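PDB 2ITM: xylulose kinase from Escherichia coli, which catalyses the ATP-dependent phosphorylation of D-xylulose to D-xylulose 5-phosphate and, less efficiently, that of 1-deoxy-D-xylulose. Local coordinates for residues F277-A280 with W285-M288; V12-L17 with K57-Q62; V369-A374 with E470-L475; Y401-L406 with L414-G419. All blocks are in the same frame, centred on the assembly; numbering follows the deposited sequence.

Interaction 1: F277-A280 with W285-M288; sequences FCHA and WHLM. With XUL (D-xylulose), chain C.
Phe277 and His286 face each other as an antiparallel hydrogen-bonded pair: Phe277 N gives to His286 O, and His286 N gives back to Phe277 O at 3.0 Å, both bonds nearly straight. Their side chains share one face of the sheet. The imidazole of His286 sits between the backbone N and carbonyl carbon of its own residue (chi1 84°), which brings CE1 to 3.8 Å from Phe277 CB and sets NE2 at the edge of the phenyl ring. The same imidazole turns its edge toward the face of His279 in an offset edge-to-face pair with planes at 73°, and Phe260 stacks on it from the neighbouring strand. This buried aromatic cluster belongs to the beta hairpin of strands 275-278 and 285-291, at one margin of the C-terminal domain's sheet. Cut back to an alanine, His286 would probably leave a gap between Phe277 and His279 and Phe260 without its stacking partner. Further along the hairpin, Met288 lines the sugar pocket, its CE 3.4 Å from O2 of D-xylulose, and Phe277 lies close to His78, which binds the substrate. Packing is looser round Trp285, which is partly exposed: Cys278 and Trp285 form a non-hydrogen-bonded pair with diverging side chains, and Cys278 SG approaches Trp285 NE1 obliquely at 3.8 Å, while that N-H bonds to Val179 O.

Interaction 2: V12-L17 with K57-Q62; sequences VKVILL and KALGDQ
This is a purely apolar helix-on-sheet contact in the N-terminal domain, where Leu59 of helix 45-62 presses on Val14 and Leu16 of strand 11-17. The short segments run in roughly the same direction, their axes 32° apart and 9.2 Å from each other at the closest. Leu59 carries the helix side alone. Its CG stands anti to the backbone N (chi1 -166°), which sends the forked end down onto the strand. Both branches meet a single methyl: Val14 CG2 lies 3.8 Å from Leu59 CD2 and 3.9 Å from Leu59 CD1, with Leu59 CB not much farther off, so this methyl nestles against the length of the leucine. Leu59 CD1 also comes within 4.0 Å of the carbonyl oxygen of Val14. Leu59 CD2 reaches along the strand to Leu16 CB at 4.3 Å, a lighter touch. Val14 and Leu16 point toward the helix, whereas Ile15 between them points away, the alternation expected of a strand. Ile3 of the central strand 2-7 touches both Leu59 and Leu16, and Ala55 and Met56, one turn back on the helix, cover Val14. With only aliphatic carbons meeting side chain to side chain, the contact has little directional preference; it rests on shape and on the exclusion of water from a layer between helix and sheet.

Interaction 3: V369-A374 with E470-L475; sequences VGYALA and ETFRRL
Phe472 takes Tyr371 CB over the face of its ring and reaches Ala372 with CZ, and these three residues account for nearly all of the surface buried here. Tyr371 CB stands over the centre of the phenyl ring, 3.6 Å from its centroid and 10° off the ring normal, a well-centred CH-pi contact. Phe472 reaches out from its helix because CG lies anti to the backbone N (chi1 172°), pointing the ring at the backbone of the other helix. The phenol of Tyr371 leans away from that face: the two rings are inclined at 52°, their centroids 5.5 Å apart, and the nearest approach between them is Tyr371 CD2 to Phe472 CD1 at 3.8 Å. At the far end of the phenyl ring, Phe472 CZ lies 3.8 Å from Ala372 N and 4.1 Å from Ala372 CB, a place where the small methyl lets the ring end come close to the helix backbone. Leu330 and Pro331 also touch Phe472, and Ile409 touches Tyr371. Alongside this apolar patch, Arg473 forms a salt bridge with Asp375. The arrangement is plain helix-helix packing, joining helix 358-381 to helix 459-479 near the end of the chain, away from the sugar site.

Interaction 4: Y401-L406 with L414-G419; sequences YWRQML and LDYRTG
The guanidinium of Arg403 lies flat on the ring of Tyr416, planes 4° apart and centres separated by 3.7 Å, in a stacked cation-pi contact. Tyr416 CD2 sits over the middle of the guanidinium, 3.4 Å from Arg403 CZ, while Arg403 NH1 lies over the ring toward its rim, 3.5 Å from Tyr416 CE2. The arginine chain bends at chi3 (-58°), which carries its end across the phenol, and the turn about CD-NE lays the plane parallel to the ring. NE, NH1 and NH2 of Arg403 donate to His455 NE2, Ala397 O and Gln453 OE1 respectively, bonds that fix the group's rotation and satisfy its buried nitrogens. A methionine in place of Arg403 would probably leave these three acceptors without their donor and Tyr416 without its flat, charged partner. Beside the stack, Leu414 CD1 wedges against the helix, touching Arg403 O at 3.5 Å and Leu406 CB at 3.5 Å, the latter tighter than usual for carbons. Helix and strand segments run nearly antiparallel, at 155°. Together they form the second half of the beta-alpha-beta unit 390-393, 400-410, 414-417, with Leu392 touching both Arg403 and Leu414, strand 451-455 flanking Tyr416, and helix 358-381 packing against Trp402.

Overall arrangement
Along the chain, interaction 2 closes first, then interaction 1; interaction 4 follows, nested inside the long loop closed by interaction 3. Interaction 2 belongs to the N-terminal domain and lies about 43 Å, centre to centre, from interaction 3, on the other side of the chain's centre. Interactions 1 and 4 share the seven-stranded sheet of the C-terminal domain, their centres about 24 Å apart. Interactions 3 and 4 touch: Val369 and Leu373 of helix 358-381 pack on Trp402 of helix 400-410. Interaction 1 alone reaches the bound xylulose, in the cleft between the two actin-like domains; the others are packing contacts farther out, helix on sheet in interactions 2 and 4 and helix on helix in interaction 3.

Interaction 1: F277-A280 with W285-M288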
loop_
_atom_site.group_PDB
_atom_site.type_symbol
_atom_site.label_atom_id
_atom_site.label_comp_id
_atom_site.label_asym_id
_atom_site.label_seq_id
_atom_site.Cartn_x
_atom_site.Cartn_y
_atom_site.Cartn_z
ATOM N N PHE A 277 8.747 -20.107 29.932
ATOM C CA PHE A 277 9.089 -21.514 29.997
ATOM C C PHE A 277 10.243 -21.792 30.932
ATOM O O PHE A 277 10.957 -20.885 31.341
ATOM C CB PHE A 277 9.444 -22.037 28.612
ATOM C CG PHE A 277 8.376 -21.878 27.596
ATOM C CD1 PHE A 277 8.621 -21.219 26.418
ATOM C CD2 PHE A 277 7.128 -22.412 27.805
ATOM C CE1 PHE A 277 7.648 -21.078 25.483
ATOM C CE2 PHE A 277 6.150 -22.283 26.864
ATOM C CZ PHE A 277 6.408 -21.622 25.700
ATOM N N CYS A 278 10.450 -23.062 31.239
ATOM C CA CYS A 278 11.699 -23.499 31.818
ATOM C C CYS A 278 12.840 -23.325 30.822
ATOM O O CYS A 278 12.643 -23.440 29.630
ATOM C CB CYS A 278 11.601 -24.947 32.312
ATOM S SG CYS A 278 10.364 -25.279 33.571
ATOM N N HIS A 279 14.023 -23.023 31.329
ATOM C CA HIS A 279 15.246 -23.051 30.537
ATOM C C HIS A 279 15.846 -24.457 30.521
ATOM O O HIS A 279 15.534 -25.270 31.363
ATOM C CB HIS A 279 16.249 -22.033 31.090
ATOM C CG HIS A 279 17.307 -21.611 30.121
ATOM N ND1 HIS A 279 17.420 -22.140 28.856
ATOM C CD2 HIS A 279 18.296 -20.700 30.232
ATOM C CE1 HIS A 279 18.436 -21.576 28.234
ATOM N NE2 HIS A 279 18.986 -20.700 29.049
ATOM N N ALA A 280 16.719 -24.718 29.559
ATOM C CA ALA A 280 17.330 -26.027 29.402
ATOM C C ALA A 280 18.465 -26.281 30.394
ATOM O O ALA A 280 19.261 -27.186 30.227
ATOM C CB ALA A 280 17.810 -26.225 27.981
ATOM N N TRP A 285 14.994 -20.331 34.142
ATOM C CA TRP A 285 13.718 -20.040 33.510
ATOM C C TRP A 285 13.916 -18.881 32.531
ATOM O O TRP A 285 14.863 -18.133 32.647
ATOM C CB TRP A 285 12.713 -19.605 34.570
ATOM C CG TRP A 285 12.055 -20.689 35.306
ATOM C CD1 TRP A 285 10.956 -21.358 34.932
ATOM C CD2 TRP A 285 12.436 -21.214 36.569
ATOM N NE1 TRP A 285 10.616 -22.287 35.880
ATOM C CE2 TRP A 285 11.522 -22.216 36.899
ATOM C CE3 TRP A 285 13.468 -20.939 37.461
ATOM C CZ2 TRP A 285 11.605 -22.937 38.069
ATOM C CZ3 TRP A 285 13.548 -21.651 38.615
ATOM C CH2 TRP A 285 12.622 -22.639 38.916
ATOM N N HIS A 286 13.001 -18.724 31.587
ATOM C CA HIS A 286 13.112 -17.688 30.571
ATOM C C HIS A 286 11.796 -17.183 30.010
ATOM O O HIS A 286 10.780 -17.865 30.045
ATOM C CB HIS A 286 14.043 -18.104 29.434
ATOM C CG HIS A 286 13.389 -18.930 28.373
ATOM N ND1 HIS A 286 13.446 -20.302 28.360
ATOM C CD2 HIS A 286 12.679 -18.577 27.279
ATOM C CE1 HIS A 286 12.795 -20.757 27.308
ATOM N NE2 HIS A 286 12.320 -19.730 26.638
ATOM N N LEU A 287 11.838 -15.969 29.491
ATOM C CA LEU A 287 10.751 -15.421 28.715
ATOM C C LEU A 287 11.158 -15.440 27.260
ATOM O O LEU A 287 12.330 -15.406 26.938
ATOM C CB LEU A 287 10.449 -13.990 29.147
ATOM C CG LEU A 287 9.378 -13.760 30.198
ATOM C CD1 LEU A 287 9.369 -14.844 31.203
ATOM C CD2 LEU A 287 9.574 -12.441 30.866
ATOM N N MET A 288 10.177 -15.496 26.384
ATOM C CA MET A 288 10.441 -15.332 24.970
ATOM C C MET A 288 9.276 -14.729 24.203
ATOM O O MET A 288 8.127 -14.845 24.601
ATOM C CB MET A 288 10.955 -16.634 24.341
ATOM C CG MET A 288 9.924 -17.476 23.648
ATOM S SD MET A 288 9.399 -16.780 22.083
ATOM C CE MET A 288 9.626 -18.159 20.998
HETATM C C1 XUL C . 7.341 -21.128 19.998
HETATM C C2 XUL C . 8.600 -20.895 19.179
HETATM C C3 XUL C . 9.483 -22.057 18.892
HETATM C C4 XUL C . 9.395 -22.269 17.404
HETATM C C5 XUL C . 9.887 -23.634 16.971
HETATM O O1 XUL C . 7.619 -21.092 21.373
HETATM O O2 XUL C . 8.628 -19.826 18.260
HETATM O O3 XUL C . 8.884 -23.161 19.506
HETATM O O4 XUL C . 8.032 -22.137 17.108
HETATM O O5 XUL C . 10.250 -24.362 18.100
#

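Interaction 2: V12-L17 with K57-Q62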
loop_
_atom_site.group_PDB
_atom_site.type_symbol
_atom_site.label_atom_id
_atom_site.label_comp_id
_atom_site.label_asym_id
_atom_site.label_seq_id
_atom_site.Cartn_x
_atom_site.Cartn_y
_atom_site.Cartn_z
ATOM N N VAL A 12 17.340 -31.177 9.258
ATOM C CA VAL A 12 18.227 -31.468 10.373
ATOM C C VAL A 12 19.662 -31.022 10.181
ATOM O O VAL A 12 20.225 -31.115 9.104
ATOM C CB VAL A 12 18.204 -32.937 10.789
ATOM C CG1 VAL A 12 16.826 -33.376 11.134
ATOM C CG2 VAL A 12 18.777 -33.820 9.705
ATOM N N LYS A 13 20.240 -30.523 11.259
ATOM C CA LYS A 13 21.636 -30.165 11.279
ATOM C C LYS A 13 22.355 -30.936 12.369
ATOM O O LYS A 13 21.891 -30.999 13.493
ATOM C CB LYS A 13 21.786 -28.668 11.480
ATOM C CG LYS A 13 23.216 -28.191 11.533
ATOM C CD LYS A 13 23.291 -26.745 11.936
ATOM C CE LYS A 13 24.122 -25.941 10.978
ATOM N NZ LYS A 13 24.346 -24.569 11.462
ATOM N N VAL A 14 23.490 -31.551 12.019
ATOM C CA VAL A 14 24.390 -32.154 12.980
ATOM C C VAL A 14 25.761 -31.511 12.951
ATOM O O VAL A 14 26.276 -31.176 11.894
ATOM C CB VAL A 14 24.516 -33.678 12.790
ATOM C CG1 VAL A 14 23.154 -34.326 12.672
ATOM C CG2 VAL A 14 25.367 -34.012 11.589
ATOM N N ILE A 15 26.340 -31.333 14.130
ATOM C CA ILE A 15 27.675 -30.775 14.256
ATOM C C ILE A 15 28.613 -31.613 15.107
ATOM O O ILE A 15 28.182 -32.372 15.979
ATOM C CB ILE A 15 27.628 -29.344 14.796
ATOM C CG1 ILE A 15 27.269 -29.317 16.273
ATOM C CG2 ILE A 15 26.713 -28.470 13.951
ATOM C CD1 ILE A 15 27.537 -27.997 16.918
ATOM N N LEU A 16 29.900 -31.445 14.856
ATOM C CA LEU A 16 30.945 -32.103 15.611
ATOM C C LEU A 16 31.795 -31.068 16.310
ATOM O O LEU A 16 32.471 -30.301 15.629
ATOM C CB LEU A 16 31.786 -32.920 14.664
ATOM C CG LEU A 16 32.488 -34.188 15.120
ATOM C CD1 LEU A 16 33.887 -34.231 14.619
ATOM C CD2 LEU A 16 32.423 -34.456 16.584
ATOM N N LEU A 17 31.782 -31.069 17.635
ATOM C CA LEU A 17 32.599 -30.152 18.412
ATOM C C LEU A 17 33.844 -30.856 18.890
ATOM O O LEU A 17 33.793 -32.001 19.303
ATOM C CB LEU A 17 31.840 -29.653 19.638
ATOM C CG LEU A 17 30.859 -28.489 19.624
ATOM C CD1 LEU A 17 30.725 -27.945 21.011
ATOM C CD2 LEU A 17 31.289 -27.404 18.668
ATOM N N LYS A 57 25.612 -40.036 9.059
ATOM C CA LYS A 57 26.438 -40.836 8.182
ATOM C C LYS A 57 27.320 -39.961 7.311
ATOM O O LYS A 57 28.492 -40.233 7.143
ATOM C CB LYS A 57 25.580 -41.784 7.349
ATOM C CG LYS A 57 25.268 -43.077 8.064
ATOM C CD LYS A 57 24.098 -43.831 7.471
ATOM C CE LYS A 57 23.832 -45.080 8.269
ATOM N NZ LYS A 57 22.719 -45.865 7.744
ATOM N N ALA A 58 26.748 -38.895 6.777
ATOM C CA ALA A 58 27.525 -37.946 6.014
ATOM C C ALA A 58 28.596 -37.266 6.861
ATOM O O ALA A 58 29.720 -37.077 6.416
ATOM C CB ALA A 58 26.636 -36.942 5.366
ATOM N N LEU A 59 28.237 -36.898 8.081
ATOM C CA LEU A 59 29.185 -36.276 8.998
ATOM C C LEU A 59 30.408 -37.147 9.143
ATOM O O LEU A 59 31.522 -36.663 9.188
ATOM C CB LEU A 59 28.547 -36.033 10.360
ATOM C CG LEU A 59 29.289 -35.104 11.319
ATOM C CD1 LEU A 59 29.214 -33.667 10.886
ATOM C CD2 LEU A 59 28.797 -35.257 12.716
ATOM N N GLY A 60 30.175 -38.445 9.223
ATOM C CA GLY A 60 31.196 -39.385 9.595
ATOM C C GLY A 60 32.178 -39.604 8.467
ATOM O O GLY A 60 33.336 -39.887 8.706
ATOM N N ASP A 61 31.700 -39.466 7.238
ATOM C CA ASP A 61 32.559 -39.432 6.067
ATOM C C ASP A 61 33.584 -38.313 6.175
ATOM O O ASP A 61 34.748 -38.528 5.941
ATOM C CB ASP A 61 31.732 -39.219 4.802
ATOM C CG ASP A 61 30.786 -40.370 4.509
ATOM O OD1 ASP A 61 31.091 -41.518 4.887
ATOM O OD2 ASP A 61 29.713 -40.213 3.900
ATOM N N GLN A 62 33.108 -37.124 6.522
ATOM C CA GLN A 62 33.946 -35.971 6.721
ATOM C C GLN A 62 34.963 -36.223 7.811
ATOM O O GLN A 62 36.130 -35.916 7.666
ATOM C CB GLN A 62 33.129 -34.757 7.118
ATOM C CG GLN A 62 32.402 -34.089 5.995
ATOM C CD GLN A 62 31.583 -32.903 6.464
ATOM O OE1 GLN A 62 32.111 -31.986 7.085
ATOM N NE2 GLN A 62 30.291 -32.919 6.165
#

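Interaction 3: V369-A374 with E470-L475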
loop_
_atom_site.group_PDB
_atom_site.type_symbol
_atom_site.label_atom_id
_atom_site.label_comp_id
_atom_site.label_asym_id
_atom_site.label_seq_id
_atom_site.Cartn_x
_atom_site.Cartn_y
_atom_site.Cartn_z
ATOM N N VAL A 369 10.845 -0.808 11.545
ATOM C CA VAL A 369 11.287 -2.061 12.103
ATOM C C VAL A 369 11.940 -1.836 13.459
ATOM O O VAL A 369 11.648 -2.528 14.409
ATOM C CB VAL A 369 12.242 -2.805 11.162
ATOM C CG1 VAL A 369 12.772 -4.045 11.835
ATOM C CG2 VAL A 369 11.556 -3.151 9.873
ATOM N N GLY A 370 12.820 -0.852 13.531
ATOM C CA GLY A 370 13.376 -0.410 14.794
ATOM C C GLY A 370 12.344 -0.156 15.869
ATOM O O GLY A 370 12.462 -0.652 16.968
ATOM N N TYR A 371 11.327 0.627 15.535
ATOM C CA TYR A 371 10.287 0.989 16.484
ATOM C C TYR A 371 9.544 -0.242 17.008
ATOM O O TYR A 371 9.294 -0.360 18.194
ATOM C CB TYR A 371 9.298 1.972 15.866
ATOM C CG TYR A 371 9.862 3.316 15.464
ATOM C CD1 TYR A 371 10.896 3.912 16.161
ATOM C CD2 TYR A 371 9.350 3.983 14.378
ATOM C CE1 TYR A 371 11.398 5.122 15.779
ATOM C CE2 TYR A 371 9.846 5.193 13.989
ATOM C CZ TYR A 371 10.868 5.764 14.689
ATOM O OH TYR A 371 11.336 6.970 14.283
ATOM N N ALA A 372 9.199 -1.135 16.088
ATOM C CA ALA A 372 8.582 -2.409 16.407
ATOM C C ALA A 372 9.413 -3.256 17.376
ATOM O O ALA A 372 8.916 -3.708 18.392
ATOM C CB ALA A 372 8.294 -3.170 15.146
ATOM N N LEU A 373 10.682 -3.441 17.045
ATOM C CA LEU A 373 11.583 -4.240 17.849
ATOM C C LEU A 373 11.746 -3.708 19.271
ATOM O O LEU A 373 11.789 -4.468 20.215
ATOM C CB LEU A 373 12.940 -4.376 17.166
ATOM C CG LEU A 373 12.990 -5.164 15.855
ATOM C CD1 LEU A 373 14.349 -5.113 15.223
ATOM C CD2 LEU A 373 12.507 -6.588 16.021
ATOM N N ALA A 374 11.835 -2.393 19.405
ATOM C CA ALA A 374 11.988 -1.750 20.699
ATOM C C ALA A 374 10.762 -1.933 21.585
ATOM O O ALA A 374 10.883 -2.209 22.766
ATOM C CB ALA A 374 12.300 -0.292 20.526
ATOM N N GLU A 470 6.211 7.143 20.147
ATOM C CA GLU A 470 4.858 7.473 20.556
ATOM C C GLU A 470 3.934 7.563 19.362
ATOM O O GLU A 470 2.842 7.053 19.378
ATOM C CB GLU A 470 4.891 8.802 21.276
ATOM C CG GLU A 470 3.669 9.154 22.084
ATOM C CD GLU A 470 3.838 10.490 22.781
ATOM O OE1 GLU A 470 4.922 10.734 23.344
ATOM O OE2 GLU A 470 2.899 11.294 22.741
ATOM N N THR A 471 4.397 8.224 18.323
ATOM C CA THR A 471 3.601 8.389 17.130
ATOM C C THR A 471 3.382 7.059 16.409
ATOM O O THR A 471 2.269 6.714 16.055
ATOM C CB THR A 471 4.223 9.442 16.206
ATOM O OG1 THR A 471 3.995 10.741 16.748
ATOM C CG2 THR A 471 3.495 9.489 14.900
ATOM N N PHE A 472 4.464 6.322 16.216
ATOM C CA PHE A 472 4.413 4.942 15.742
ATOM C C PHE A 472 3.392 4.056 16.458
ATOM O O PHE A 472 2.595 3.441 15.829
ATOM C CB PHE A 472 5.805 4.311 15.777
ATOM C CG PHE A 472 5.820 2.841 15.481
ATOM C CD1 PHE A 472 5.925 2.382 14.195
ATOM C CD2 PHE A 472 5.736 1.922 16.496
ATOM C CE1 PHE A 472 5.938 1.041 13.935
ATOM C CE2 PHE A 472 5.747 0.584 16.232
ATOM C CZ PHE A 472 5.850 0.144 14.953
ATOM N N ARG A 473 3.463 4.008 17.780
ATOM C CA ARG A 473 2.565 3.227 18.580
ATOM C C ARG A 473 1.110 3.614 18.371
ATOM O O ARG A 473 0.251 2.763 18.324
ATOM C CB ARG A 473 2.905 3.325 20.055
ATOM C CG ARG A 473 4.044 2.452 20.466
ATOM C CD ARG A 473 4.318 2.400 21.937
ATOM N NE ARG A 473 4.530 3.706 22.522
ATOM C CZ ARG A 473 5.708 4.205 22.816
ATOM N NH1 ARG A 473 6.805 3.521 22.579
ATOM N NH2 ARG A 473 5.789 5.402 23.352
ATOM N N ARG A 474 0.853 4.910 18.277
ATOM C CA ARG A 474 -0.472 5.443 17.996
ATOM C C ARG A 474 -0.992 4.941 16.661
ATOM O O ARG A 474 -2.069 4.388 16.576
ATOM C CB ARG A 474 -0.418 6.972 17.977
ATOM C CG ARG A 474 -1.720 7.681 18.279
ATOM C CD ARG A 474 -1.977 8.944 17.455
ATOM N NE ARG A 474 -0.808 9.808 17.323
ATOM C CZ ARG A 474 -0.045 10.198 18.330
ATOM N NH1 ARG A 474 -0.319 9.807 19.566
ATOM N NH2 ARG A 474 0.979 10.973 18.107
ATOM N N LEU A 475 -0.201 5.139 15.621
ATOM C CA LEU A 475 -0.555 4.693 14.295
ATOM C C LEU A 475 -0.707 3.180 14.204
ATOM O O LEU A 475 -1.656 2.694 13.624
ATOM C CB LEU A 475 0.462 5.189 13.273
ATOM C CG LEU A 475 0.527 6.663 12.877
ATOM C CD1 LEU A 475 1.567 6.888 11.817
ATOM C CD2 LEU A 475 -0.808 7.179 12.411
#

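Interaction 4: Y401-L406 with L414-G419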
loop_
_atom_site.group_PDB
_atom_site.type_symbol
_atom_site.label_atom_id
_atom_site.label_comp_id
_atom_site.label_asym_id
_atom_site.label_seq_id
_atom_site.Cartn_x
_atom_site.Cartn_y
_atom_site.Cartn_z
ATOM N N TYR A 401 25.417 0.864 11.173
ATOM C CA TYR A 401 24.474 1.955 11.207
ATOM C C TYR A 401 23.187 1.560 11.911
ATOM O O TYR A 401 22.695 2.287 12.755
ATOM C CB TYR A 401 24.170 2.453 9.804
ATOM C CG TYR A 401 23.199 3.599 9.800
ATOM C CD1 TYR A 401 23.408 4.699 10.609
ATOM C CD2 TYR A 401 22.068 3.574 9.012
ATOM C CE1 TYR A 401 22.535 5.739 10.622
ATOM C CE2 TYR A 401 21.180 4.612 9.019
ATOM C CZ TYR A 401 21.417 5.695 9.832
ATOM O OH TYR A 401 20.544 6.747 9.854
ATOM N N TRP A 402 22.645 0.403 11.560
ATOM C CA TRP A 402 21.348 0.037 12.044
ATOM C C TRP A 402 21.375 -0.383 13.489
ATOM O O TRP A 402 20.512 -0.046 14.259
ATOM C CB TRP A 402 20.714 -1.045 11.190
ATOM C CG TRP A 402 19.268 -1.234 11.511
ATOM C CD1 TRP A 402 18.305 -0.273 11.542
ATOM C CD2 TRP A 402 18.628 -2.446 11.878
ATOM N NE1 TRP A 402 17.099 -0.814 11.898
ATOM C CE2 TRP A 402 17.269 -2.151 12.112
ATOM C CE3 TRP A 402 19.057 -3.759 12.033
ATOM C CZ2 TRP A 402 16.354 -3.116 12.482
ATOM C CZ3 TRP A 402 18.148 -4.704 12.398
ATOM C CH2 TRP A 402 16.810 -4.383 12.621
ATOM N N ARG A 403 22.423 -1.103 13.852
ATOM C CA ARG A 403 22.647 -1.497 15.225
ATOM C C ARG A 403 22.629 -0.291 16.146
ATOM O O ARG A 403 22.069 -0.339 17.235
ATOM C CB ARG A 403 23.976 -2.237 15.359
ATOM C CG ARG A 403 23.980 -3.675 14.837
ATOM C CD ARG A 403 25.075 -4.532 15.417
ATOM N NE ARG A 403 26.383 -3.951 15.158
ATOM C CZ ARG A 403 27.067 -4.102 14.038
ATOM N NH1 ARG A 403 26.584 -4.821 13.048
ATOM N NH2 ARG A 403 28.245 -3.523 13.902
ATOM N N GLN A 404 23.258 0.790 15.706
ATOM C CA GLN A 404 23.279 2.021 16.469
ATOM C C GLN A 404 21.931 2.702 16.513
ATOM O O GLN A 404 21.523 3.196 17.543
ATOM C CB GLN A 404 24.289 2.989 15.891
ATOM C CG GLN A 404 24.439 4.225 16.719
ATOM C CD GLN A 404 25.024 3.931 18.063
ATOM O OE1 GLN A 404 24.532 4.408 19.075
ATOM N NE2 GLN A 404 26.083 3.145 18.080
ATOM N N MET A 405 21.266 2.747 15.370
ATOM C CA MET A 405 19.916 3.233 15.300
ATOM C C MET A 405 19.052 2.484 16.272
ATOM O O MET A 405 18.234 3.080 16.964
ATOM C CB MET A 405 19.352 3.117 13.893
ATOM C CG MET A 405 17.885 3.499 13.808
ATOM S SD MET A 405 17.133 3.305 12.207
ATOM C CE MET A 405 17.917 4.622 11.354
ATOM N N LEU A 406 19.224 1.167 16.333
ATOM C CA LEU A 406 18.479 0.330 17.265
ATOM C C LEU A 406 18.761 0.686 18.709
ATOM O O LEU A 406 17.883 0.633 19.548
ATOM C CB LEU A 406 18.814 -1.135 17.052
ATOM C CG LEU A 406 17.795 -2.025 16.363
ATOM C CD1 LEU A 406 17.253 -1.351 15.151
ATOM C CD2 LEU A 406 18.403 -3.350 16.007
ATOM N N LEU A 414 23.431 -2.416 22.989
ATOM C CA LEU A 414 23.415 -3.614 22.153
ATOM C C LEU A 414 24.809 -4.148 21.855
ATOM O O LEU A 414 25.601 -3.508 21.170
ATOM C CB LEU A 414 22.630 -3.336 20.860
ATOM C CG LEU A 414 21.264 -2.683 21.028
ATOM C CD1 LEU A 414 20.644 -2.384 19.719
ATOM C CD2 LEU A 414 20.400 -3.522 21.876
ATOM N N ASP A 415 25.089 -5.333 22.379
ATOM C CA ASP A 415 26.372 -6.013 22.202
ATOM C C ASP A 415 26.364 -6.884 20.942
ATOM O O ASP A 415 25.733 -7.965 20.911
ATOM C CB ASP A 415 26.665 -6.933 23.378
ATOM C CG ASP A 415 26.909 -6.186 24.671
ATOM O OD1 ASP A 415 27.447 -5.070 24.627
ATOM O OD2 ASP A 415 26.580 -6.726 25.738
ATOM N N TYR A 416 27.065 -6.437 19.912
ATOM C CA TYR A 416 27.193 -7.215 18.697
ATOM C C TYR A 416 28.237 -8.310 18.831
ATOM O O TYR A 416 29.374 -8.062 19.206
ATOM C CB TYR A 416 27.526 -6.327 17.515
ATOM C CG TYR A 416 27.517 -7.035 16.195
ATOM C CD1 TYR A 416 26.486 -7.880 15.848
ATOM C CD2 TYR A 416 28.539 -6.860 15.293
ATOM C CE1 TYR A 416 26.476 -8.522 14.646
ATOM C CE2 TYR A 416 28.532 -7.496 14.090
ATOM C CZ TYR A 416 27.502 -8.327 13.769
ATOM O OH TYR A 416 27.501 -8.959 12.556
ATOM N N ARG A 417 27.832 -9.527 18.517
ATOM C CA ARG A 417 28.745 -10.648 18.502
ATOM C C ARG A 417 28.600 -11.440 17.207
ATOM O O ARG A 417 27.578 -11.358 16.540
ATOM C CB ARG A 417 28.475 -11.537 19.709
ATOM C CG ARG A 417 28.295 -10.802 21.009
ATOM C CD ARG A 417 27.997 -11.708 22.170
ATOM N NE ARG A 417 27.964 -11.011 23.444
ATOM C CZ ARG A 417 29.018 -10.788 24.205
ATOM N NH1 ARG A 417 30.214 -11.194 23.831
ATOM N NH2 ARG A 417 28.880 -10.144 25.347
ATOM N N THR A 418 29.631 -12.197 16.857
ATOM C CA THR A 418 29.594 -13.088 15.704
ATOM C C THR A 418 29.454 -14.540 16.112
ATOM O O THR A 418 29.880 -14.932 17.183
ATOM C CB THR A 418 30.863 -12.929 14.865
ATOM O OG1 THR A 418 31.927 -12.461 15.692
ATOM C CG2 THR A 418 30.692 -11.831 13.857
ATOM N N GLY A 419 28.859 -15.343 15.242
ATOM C CA GLY A 419 28.872 -16.775 15.422
ATOM C C GLY A 419 27.562 -17.330 15.939
ATOM O O GLY A 419 27.512 -18.416 16.504
#